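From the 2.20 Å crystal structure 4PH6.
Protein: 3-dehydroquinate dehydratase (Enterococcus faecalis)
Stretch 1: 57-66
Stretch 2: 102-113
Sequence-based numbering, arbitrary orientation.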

ATOM      1  N   ASN A  57      33.513   9.458  15.016  1.00 17.37           N
ATOM      2  CA  ASN A  57      34.128   9.542  16.343  1.00 22.32           C
ATOM      3  C   ASN A  57      33.351   8.832  17.443  1.00 20.34           C
ATOM      4  O   ASN A  57      33.510   9.161  18.617  1.00 26.29           O
ATOM      5  CB  ASN A  57      34.329  11.007  16.756  1.00 21.23           C
ATOM      6  CG  ASN A  57      35.344  11.719  15.896  1.00 26.85           C
ATOM      7  OD1 ASN A  57      36.346  11.129  15.486  1.00 32.48           O
ATOM      8  ND2 ASN A  57      35.097  12.994  15.617  1.00 26.89           N
ATOM      9  N   VAL A  58      32.536   7.848  17.071  1.00 17.85           N
ATOM     10  CA  VAL A  58      31.572   7.261  17.998  1.00 14.37           C
ATOM     11  C   VAL A  58      32.220   6.500  19.175  1.00 16.48           C
ATOM     12  O   VAL A  58      31.574   6.228  20.198  1.00 16.00           O
ATOM     13  CB  VAL A  58      30.611   6.331  17.238  1.00 12.41           C
ATOM     14  CG1 VAL A  58      31.266   5.007  16.949  1.00 13.47           C
ATOM     15  CG2 VAL A  58      29.338   6.130  18.023  1.00 11.51           C
ATOM     16  N   ALA A  59      33.500   6.183  19.034  1.00 14.60           N
ATOM     17  CA  ALA A  59      34.254   5.533  20.097  1.00 19.09           C
ATOM     18  C   ALA A  59      34.613   6.525  21.192  1.00 24.97           C
ATOM     19  O   ALA A  59      34.945   6.125  22.306  1.00 38.23           O
ATOM     20  CB  ALA A  59      35.507   4.892  19.544  1.00 19.53           C
ATOM     21  N   ASP A  60      34.565   7.816  20.876  1.00 19.47           N
ATOM     22  CA  ASP A  60      34.780   8.846  21.884  1.00 20.27           C
ATOM     23  C   ASP A  60      33.432   9.270  22.459  1.00 15.78           C
ATOM     24  O   ASP A  60      32.744  10.130  21.912  1.00 16.75           O
ATOM     25  CB  ASP A  60      35.524  10.050  21.298  1.00 23.45           C
ATOM     26  CG  ASP A  60      35.984  11.032  22.367  1.00 25.99           C
ATOM     27  OD1 ASP A  60      35.701  10.802  23.562  1.00 25.31           O
ATOM     28  OD2 ASP A  60      36.601  12.057  22.008  1.00 32.91           O
ATOM     29  N   PHE A  61      33.074   8.655  23.577  1.00 17.93           N
ATOM     30  CA  PHE A  61      31.722   8.747  24.117  1.00 14.73           C
ATOM     31  C   PHE A  61      31.379  10.164  24.581  1.00 17.67           C
ATOM     32  O   PHE A  61      30.211  10.564  24.546  1.00 16.34           O
ATOM     33  CB  PHE A  61      31.548   7.748  25.262  1.00 14.94           C
ATOM     34  CG  PHE A  61      31.759   6.300  24.861  1.00 15.73           C
ATOM     35  CD1 PHE A  61      31.711   5.904  23.529  1.00 13.96           C
ATOM     36  CD2 PHE A  61      31.993   5.331  25.828  1.00 14.94           C
ATOM     37  CE1 PHE A  61      31.898   4.579  23.166  1.00 13.76           C
ATOM     38  CE2 PHE A  61      32.183   4.007  25.471  1.00 15.39           C
ATOM     39  CZ  PHE A  61      32.130   3.631  24.135  1.00 16.58           C
ATOM     40  N   SER A  62      32.397  10.926  24.980  1.00 19.24           N
ATOM     41  CA  SER A  62      32.208  12.306  25.432  1.00 21.16           C
ATOM     42  C   SER A  62      31.990  13.252  24.268  1.00 20.68           C
ATOM     43  O   SER A  62      31.211  14.205  24.359  1.00 19.05           O
ATOM     44  CB  SER A  62      33.407  12.780  26.252  1.00 23.60           C
ATOM     45  OG  SER A  62      33.505  12.031  27.445  1.00 35.15           O
ATOM     46  N   ASP A  63      32.715  12.992  23.189  1.00 16.14           N
ATOM     47  CA  ASP A  63      32.521  13.705  21.945  1.00 15.84           C
ATOM     48  C   ASP A  63      31.085  13.499  21.477  1.00 21.49           C
ATOM     49  O   ASP A  63      30.414  14.443  21.056  1.00 15.07           O
ATOM     50  CB  ASP A  63      33.509  13.208  20.891  1.00 15.94           C
ATOM     51  CG  ASP A  63      33.411  13.973  19.601  1.00 26.52           C
ATOM     52  OD1 ASP A  63      34.181  14.942  19.425  1.00 43.82           O
ATOM     53  OD2 ASP A  63      32.561  13.619  18.766  1.00 22.07           O
ATOM     54  N   VAL A  64      30.608  12.258  21.585  1.00 18.49           N
ATOM     55  CA  VAL A  64      29.255  11.942  21.157  1.00 16.54           C
ATOM     56  C   VAL A  64      28.223  12.658  22.039  1.00 13.66           C
ATOM     57  O   VAL A  64      27.254  13.207  21.528  1.00 13.38           O
ATOM     58  CB  VAL A  64      28.982  10.418  21.178  1.00 17.71           C
ATOM     59  CG1 VAL A  64      27.551  10.137  20.789  1.00 12.54           C
ATOM     60  CG2 VAL A  64      29.920   9.692  20.236  1.00 13.02           C
ATOM     61  N   CYS A  65      28.429  12.656  23.355  1.00 14.25           N
ATOM     62  CA  CYS A  65      27.500  13.334  24.265  1.00 16.12           C
ATOM     63  C   CYS A  65      27.398  14.825  23.943  1.00 14.94           C
ATOM     64  O   CYS A  65      26.302  15.378  23.888  1.00 14.86           O
ATOM     65  CB  CYS A  65      27.921  13.143  25.730  1.00 15.49           C
ATOM     66  SG  CYS A  65      27.683  11.460  26.344  1.00 17.04           S
ATOM     67  N   ASN A  66      28.548  15.459  23.724  1.00 15.42           N
ATOM     68  CA  ASN A  66      28.611  16.889  23.418  1.00 15.88           C
ATOM     69  C   ASN A  66      27.977  17.193  22.079  1.00 17.24           C
ATOM     70  O   ASN A  66      27.188  18.130  21.936  1.00 15.25           O
ATOM     71  CB  ASN A  66      30.053  17.383  23.415  1.00 16.71           C
ATOM     72  CG  ASN A  66      30.163  18.837  22.988  1.00 32.14           C
ATOM     73  OD1 ASN A  66      29.962  19.747  23.796  1.00 31.92           O
ATOM     74  ND2 ASN A  66      30.471  19.065  21.711  1.00 31.06           N
TER
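Stretch 2 102-113: ALYHELVKKGAL

Stretch 2 packs on stretch 1 as a small helix-on-helix contact, apolar in its side chains and without a hydrogen bond between the two. Together the stretches bury 459 Å². Stretch 1 opens with a type I beta turn from Asn57 to Asp60, closed by Asp60 N to Asn57 O at 2.8 Å. Asp60 takes the N-cap position, and the helix runs from Phe61 through Asn66 and beyond. Stretch 2 enters as a helix already under way at Ala102. Its backbone is extended by Ala112 and Leu113.

The two helices run in broadly the same direction. Their axes cross at -41° and approach to 9.3 Å. Phe61 CA and Leu103 CA lie 5.6 Å apart; farther along, Cys65 CA and Gly111 CA are only 4.2 Å apart.

Leu103 meets three residues of stretch 1. Its CB sits over the face of the Phe61 ring, 4.0 Å from the centroid, in a CH-pi contact. Its CD1 reaches Phe61 CD1 at 3.5 Å and Val64 CG1 at 4.1 Å. Its CD2 touches Val58 CG2 at 3.5 Å. Ala102 CB approaches Phe61 CE2 obliquely, at 3.6 Å. Glu106 adds the aliphatic part of its side chain, with CG 4.2 Å from Phe61 CB.

Leu107 bridges Val64 and Cys65. Its CD2 lies 3.8 Å from Val64 CG1 and 3.9 Å from Cys65 SG. The sulfur also rests against the helix backbone, with Cys65 SG 3.3 Å from Glu106 O. Cys65 CB is 3.6 Å from Lys110 O, while the end of the Lys110 side chain leads away.

Gly111 brings its backbone close, with CA 3.9 Å from Cys65 O. A CB here would clash with Leu107 O, at 2.8 Å, within its own stretch.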

ATOM      1  N   ALA A 102      28.248   0.876  27.145  1.00 12.96           N
ATOM      2  CA  ALA A 102      28.970   1.987  27.776  1.00 17.27           C
ATOM      3  C   ALA A 102      28.618   3.341  27.130  1.00 17.52           C
ATOM      4  O   ALA A 102      28.440   4.353  27.826  1.00 16.83           O
ATOM      5  CB  ALA A 102      30.470   1.740  27.713  1.00 15.63           C
ATOM      6  N   LEU A 103      28.509   3.343  25.801  1.00 16.75           N
ATOM      7  CA  LEU A 103      28.130   4.541  25.042  1.00 14.61           C
ATOM      8  C   LEU A 103      26.745   5.040  25.431  1.00 14.81           C
ATOM      9  O   LEU A 103      26.548   6.229  25.687  1.00 11.69           O
ATOM     10  CB  LEU A 103      28.157   4.262  23.541  1.00 12.31           C
ATOM     11  CG  LEU A 103      27.732   5.407  22.608  1.00 13.98           C
ATOM     12  CD1 LEU A 103      28.305   6.762  23.019  1.00 12.98           C
ATOM     13  CD2 LEU A 103      28.123   5.091  21.170  1.00 22.96           C
ATOM     14  N   TYR A 104      25.786   4.122  25.446  1.00 10.86           N
ATOM     15  CA  TYR A 104      24.414   4.456  25.796  1.00 11.53           C
ATOM     16  C   TYR A 104      24.297   4.972  27.238  1.00 17.13           C
ATOM     17  O   TYR A 104      23.604   5.962  27.486  1.00 22.76           O
ATOM     18  CB  TYR A 104      23.509   3.235  25.595  1.00 12.16           C
ATOM     19  CG  TYR A 104      23.007   3.034  24.174  1.00  8.04           C
ATOM     20  CD1 TYR A 104      23.242   3.980  23.179  1.00 10.13           C
ATOM     21  CD2 TYR A 104      22.264   1.908  23.840  1.00 10.48           C
ATOM     22  CE1 TYR A 104      22.759   3.797  21.889  1.00 11.01           C
ATOM     23  CE2 TYR A 104      21.783   1.715  22.565  1.00  7.02           C
ATOM     24  CZ  TYR A 104      22.024   2.660  21.593  1.00 16.59           C
ATOM     25  OH  TYR A 104      21.532   2.451  20.318  1.00  8.72           O
ATOM     26  N   HIS A 105      24.965   4.305  28.181  1.00 16.57           N
ATOM     27  CA  HIS A 105      24.966   4.743  29.575  1.00 11.61           C
ATOM     28  C   HIS A 105      25.483   6.185  29.676  1.00 17.21           C
ATOM     29  O   HIS A 105      24.917   6.999  30.407  1.00 17.28           O
ATOM     30  CB  HIS A 105      25.806   3.806  30.459  1.00 12.74           C
ATOM     31  CG  HIS A 105      25.039   2.665  31.055  1.00 12.34           C
ATOM     32  ND1 HIS A 105      23.966   2.844  31.909  1.00 15.05           N
ATOM     33  CD2 HIS A 105      25.210   1.322  30.954  1.00 12.35           C
ATOM     34  CE1 HIS A 105      23.495   1.667  32.278  1.00 11.91           C
ATOM     35  NE2 HIS A 105      24.235   0.728  31.722  1.00 12.07           N
ATOM     36  N   GLU A 106      26.533   6.501  28.920  1.00 13.00           N
ATOM     37  CA  GLU A 106      27.083   7.853  28.903  1.00 15.32           C
ATOM     38  C   GLU A 106      26.138   8.905  28.314  1.00 14.06           C
ATOM     39  O   GLU A 106      26.027  10.008  28.849  1.00 13.28           O
ATOM     40  CB  GLU A 106      28.401   7.890  28.130  1.00 14.90           C
ATOM     41  CG  GLU A 106      29.589   7.511  28.976  1.00 27.74           C
ATOM     42  CD  GLU A 106      29.681   8.333  30.252  1.00 28.70           C
ATOM     43  OE1 GLU A 106      29.292   7.809  31.320  1.00 35.10           O
ATOM     44  OE2 GLU A 106      30.148   9.492  30.194  1.00 22.19           O
ATOM     45  N   LEU A 107      25.488   8.579  27.200  1.00 15.10           N
ATOM     46  CA  LEU A 107      24.491   9.465  26.611  1.00 10.81           C
ATOM     47  C   LEU A 107      23.379   9.746  27.613  1.00 13.04           C
ATOM     48  O   LEU A 107      22.920  10.883  27.749  1.00 10.17           O
ATOM     49  CB  LEU A 107      23.906   8.849  25.336  1.00  9.82           C
ATOM     50  CG  LEU A 107      24.817   8.891  24.105  1.00 17.07           C
ATOM     51  CD1 LEU A 107      24.218   8.066  22.988  1.00 16.63           C
ATOM     52  CD2 LEU A 107      25.068  10.326  23.641  1.00 10.92           C
ATOM     53  N   VAL A 108      22.959   8.703  28.322  1.00  9.97           N
ATOM     54  CA  VAL A 108      21.912   8.844  29.320  1.00 13.45           C
ATOM     55  C   VAL A 108      22.298   9.877  30.392  1.00 15.45           C
ATOM     56  O   VAL A 108      21.472  10.713  30.772  1.00 11.72           O
ATOM     57  CB  VAL A 108      21.580   7.492  29.983  1.00 14.13           C
ATOM     58  CG1 VAL A 108      20.742   7.703  31.251  1.00 15.20           C
ATOM     59  CG2 VAL A 108      20.854   6.581  28.995  1.00  8.44           C
ATOM     60  N   LYS A 109      23.558   9.836  30.836  1.00 11.90           N
ATOM     61  CA  LYS A 109      24.051  10.717  31.892  1.00 16.99           C
ATOM     62  C   LYS A 109      24.323  12.150  31.444  1.00 21.16           C
ATOM     63  O   LYS A 109      23.972  13.093  32.151  1.00 18.51           O
ATOM     64  CB  LYS A 109      25.345  10.151  32.498  1.00 20.35           C
ATOM     65  CG  LYS A 109      25.133   8.920  33.346  1.00 22.07           C
ATOM     66  CD  LYS A 109      26.447   8.225  33.647  1.00 24.52           C
ATOM     67  CE  LYS A 109      26.186   6.910  34.365  1.00 27.03           C
ATOM     68  NZ  LYS A 109      27.363   6.004  34.333  1.00 38.76           N
ATOM     69  N   LYS A 110      24.967  12.306  30.288  1.00 17.69           N
ATOM     70  CA  LYS A 110      25.516  13.598  29.897  1.00 19.13           C
ATOM     71  C   LYS A 110      25.199  13.985  28.452  1.00 21.38           C
ATOM     72  O   LYS A 110      25.723  14.982  27.945  1.00 17.37           O
ATOM     73  CB  LYS A 110      27.035  13.608  30.091  1.00 19.96           C
ATOM     74  CG  LYS A 110      27.484  13.665  31.540  1.00 21.30           C
ATOM     75  CD  LYS A 110      28.844  13.005  31.720  1.00 28.43           C
ATOM     76  CE  LYS A 110      29.445  13.337  33.092  1.00 34.06           C
ATOM     77  NZ  LYS A 110      30.809  12.740  33.282  1.00 37.07           N
ATOM     78  N   GLY A 111      24.348  13.206  27.791  1.00 19.07           N
ATOM     79  CA  GLY A 111      23.962  13.519  26.431  1.00 11.86           C
ATOM     80  C   GLY A 111      22.570  14.105  26.346  1.00 11.14           C
ATOM     81  O   GLY A 111      21.853  14.153  27.341  1.00 10.00           O
ATOM     82  N   ALA A 112      22.190  14.552  25.149  1.00 11.46           N
ATOM     83  CA  ALA A 112      20.836  15.019  24.898  1.00  8.91           C
ATOM     84  C   ALA A 112      20.103  14.048  23.976  1.00  8.00           C
ATOM     85  O   ALA A 112      20.636  13.650  22.935  1.00 10.66           O
ATOM     86  CB  ALA A 112      20.859  16.427  24.296  1.00  9.32           C
ATOM     87  N   LEU A 113      18.890  13.654  24.367  1.00 14.86           N
ATOM     88  CA  LEU A 113      18.086  12.714  23.583  1.00  9.28           C
ATOM     89  C   LEU A 113      16.702  12.549  24.192  1.00  5.68           C
ATOM     90  O   LEU A 113      16.528  12.700  25.384  1.00  5.75           O
ATOM     91  CB  LEU A 113      18.786  11.356  23.480  1.00  8.41           C
ATOM     92  CG  LEU A 113      19.070  10.575  24.763  1.00  9.86           C
ATOM     93  CD1 LEU A 113      18.501   9.192  24.656  1.00  6.11           C
ATOM     94  CD2 LEU A 113      20.545  10.505  25.095  1.00 23.55           C
TER